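Local coordinates for protein male-specific lethal-3 (Drosophila melanogaster, PDB 3M9Q) that reads trimethylated histone H3 through its chromodomain, as part of the complex that doubles transcription of the male X chromosome, at residues 28-33 against 38-43. The protein carries 1 engineered substitution. Residues are numbered along the deposited sequence; the frame is centred on the assembly and turned at random.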
loop_
_atom_site.group_PDB
_atom_site.type_symbol
_atom_site.label_atom_id
_atom_site.label_comp_id
_atom_site.label_asym_id
_atom_site.label_seq_id
_atom_site.Cartn_x
_atom_site.Cartn_y
_atom_site.Cartn_z
ATOM N N CYS A 28 -0.696 -3.591 -2.093
ATOM C CA CYS A 28 -1.033 -2.201 -2.392
ATOM C C CYS A 28 -2.042 -2.114 -3.524
ATOM O O CYS A 28 -1.837 -2.664 -4.598
ATOM C CB CYS A 28 0.230 -1.431 -2.804
ATOM S SG CYS A 28 -0.030 0.345 -3.094
ATOM N N TYR A 29 -3.112 -1.370 -3.297
ATOM C CA TYR A 29 -4.119 -1.147 -4.347
ATOM C C TYR A 29 -3.573 -0.300 -5.479
ATOM O O TYR A 29 -2.871 0.674 -5.279
ATOM C CB TYR A 29 -5.383 -0.484 -3.788
ATOM C CG TYR A 29 -6.368 -1.451 -3.192
ATOM C CD1 TYR A 29 -7.057 -2.347 -3.997
ATOM C CD2 TYR A 29 -6.596 -1.484 -1.830
ATOM C CE1 TYR A 29 -7.966 -3.228 -3.459
ATOM C CE2 TYR A 29 -7.504 -2.369 -1.279
ATOM C CZ TYR A 29 -8.183 -3.240 -2.103
ATOM O OH TYR A 29 -9.094 -4.150 -1.601
ATOM N N GLU A 30 -3.936 -0.706 -6.684
ATOM C CA GLU A 30 -3.708 0.086 -7.897
ATOM C C GLU A 30 -4.227 1.517 -7.720
ATOM O O GLU A 30 -5.388 1.701 -7.377
ATOM C CB GLU A 30 -4.445 -0.578 -9.076
ATOM C CG GLU A 30 -4.614 0.279 -10.312
ATOM C CD GLU A 30 -3.311 0.539 -10.983
ATOM O OE1 GLU A 30 -2.741 -0.461 -11.509
ATOM O OE2 GLU A 30 -2.859 1.700 -11.006
ATOM N N PRO A 31 -3.381 2.535 -7.963
ATOM C CA PRO A 31 -3.836 3.911 -7.753
ATOM C C PRO A 31 -4.689 4.490 -8.889
ATOM O O PRO A 31 -5.415 5.452 -8.684
ATOM C CB PRO A 31 -2.517 4.693 -7.633
ATOM C CG PRO A 31 -1.560 3.929 -8.434
ATOM C CD PRO A 31 -1.926 2.483 -8.211
ATOM N N ASP A 32 -4.577 3.927 -10.078
ATOM C CA ASP A 32 -5.342 4.401 -11.241
ATOM C C ASP A 32 -6.815 4.001 -11.104
ATOM O O ASP A 32 -7.167 2.830 -11.175
ATOM C CB ASP A 32 -4.718 3.816 -12.507
ATOM C CG ASP A 32 -5.359 4.311 -13.779
ATOM O OD1 ASP A 32 -6.419 4.966 -13.725
ATOM O OD2 ASP A 32 -4.774 4.042 -14.851
ATOM N N LYS A 33 -7.661 5.003 -10.898
ATOM C CA LYS A 33 -9.100 4.776 -10.648
ATOM C C LYS A 33 -9.886 4.383 -11.891
ATOM O O LYS A 33 -11.069 4.055 -11.803
ATOM C CB LYS A 33 -9.734 5.999 -9.972
ATOM C CG LYS A 33 -9.192 6.254 -8.573
ATOM C CD LYS A 33 -9.893 7.430 -7.898
ATOM C CE LYS A 33 -9.418 7.653 -6.469
ATOM N NZ LYS A 33 -8.056 8.244 -6.415
ATOM N N VAL A 38 -7.034 -3.928 -8.397
ATOM C CA VAL A 38 -6.067 -5.014 -8.219
ATOM C C VAL A 38 -5.074 -4.621 -7.139
ATOM O O VAL A 38 -4.930 -3.447 -6.799
ATOM C CB VAL A 38 -5.305 -5.372 -9.527
ATOM C CG1 VAL A 38 -6.244 -6.007 -10.565
ATOM C CG2 VAL A 38 -4.583 -4.158 -10.096
ATOM N N LEU A 39 -4.389 -5.635 -6.619
ATOM C CA LEU A 39 -3.401 -5.489 -5.549
ATOM C C LEU A 39 -2.027 -5.921 -6.009
ATOM O O LEU A 39 -1.871 -6.952 -6.661
ATOM C CB LEU A 39 -3.795 -6.334 -4.340
ATOM C CG LEU A 39 -5.002 -5.826 -3.552
ATOM C CD1 LEU A 39 -5.655 -6.957 -2.750
ATOM C CD2 LEU A 39 -4.608 -4.649 -2.647
ATOM N N TYR A 40 -1.031 -5.128 -5.648
ATOM C CA TYR A 40 0.367 -5.427 -5.960
ATOM C C TYR A 40 1.139 -5.810 -4.719
ATOM O O TYR A 40 1.104 -5.104 -3.709
ATOM C CB TYR A 40 1.037 -4.210 -6.594
ATOM C CG TYR A 40 0.372 -3.768 -7.885
ATOM C CD1 TYR A 40 0.402 -4.565 -9.020
ATOM C CD2 TYR A 40 -0.322 -2.578 -7.959
ATOM C CE1 TYR A 40 -0.225 -4.162 -10.200
ATOM C CE2 TYR A 40 -0.937 -2.169 -9.131
ATOM C CZ TYR A 40 -0.882 -2.954 -10.241
ATOM O OH TYR A 40 -1.502 -2.554 -11.412
ATOM N N THR A 41 1.863 -6.913 -4.799
ATOM C CA THR A 41 2.742 -7.348 -3.710
ATOM C C THR A 41 3.916 -6.389 -3.618
ATOM O O THR A 41 4.609 -6.131 -4.598
ATOM C CB THR A 41 3.225 -8.779 -3.951
ATOM O OG1 THR A 41 2.079 -9.599 -4.229
ATOM C CG2 THR A 41 3.980 -9.326 -2.753
ATOM N N SER A 42 4.097 -5.835 -2.428
ATOM C CA SER A 42 5.015 -4.722 -2.206
ATOM C C SER A 42 5.813 -4.898 -0.922
ATOM O O SER A 42 5.457 -5.682 -0.050
ATOM C CB SER A 42 4.206 -3.421 -2.115
ATOM O OG SER A 42 3.347 -3.255 -3.236
ATOM N N LYS A 43 6.899 -4.147 -0.820
ATOM C CA LYS A 43 7.770 -4.152 0.355
ATOM C C LYS A 43 7.913 -2.732 0.868
ATOM O O LYS A 43 8.190 -1.813 0.100
ATOM C CB LYS A 43 9.145 -4.715 -0.021
ATOM C CG LYS A 43 10.187 -4.731 1.099
ATOM C CD LYS A 43 11.538 -5.202 0.568
ATOM C CE LYS A 43 12.609 -5.299 1.637
ATOM N NZ LYS A 43 13.921 -5.693 1.029
#
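Leu39 lays its CD2 methyl over one face of the Tyr29 ring, 3.5 Å from the ring centroid and 7° off the normal, a CH-pi contact on the sheet side where helix 86-100 packs. The Tyr40 ring, on the other side, is met at its edge, near its plane, by Glu30 OE1, the carboxylate turned 86° to the ring. Tyr40 OH donates to Glu30 OE1 across 2.4 Å, an unusually short length whose exact value is doubtful. Glu30 gets there by a bend at chi2 (68°), which lays its chain alongside the tyrosine. Glu30 OE2 accepts Asp32 N at 3.0 Å through its anti lone pair, so both oxygens have a partner and the carboxylate ties the loop after strand 25-29 to strand 39-51. Between the two faces, Cys28 and Tyr40 form a hydrogen-bonded antiparallel pair, followed by the non-hydrogen-bonded pair Tyr29 and Leu39; Glu30 N then reaches Val38 O at 2.9 Å. Tyr40 O is gripped twice, by Cys28 N and by Ser42 OG from the opposite face of its plane. Strands 25-29 and 39-51 thus make a beta hairpin in the curved antiparallel sheet of the chromodomain, packed against its C-terminal helix.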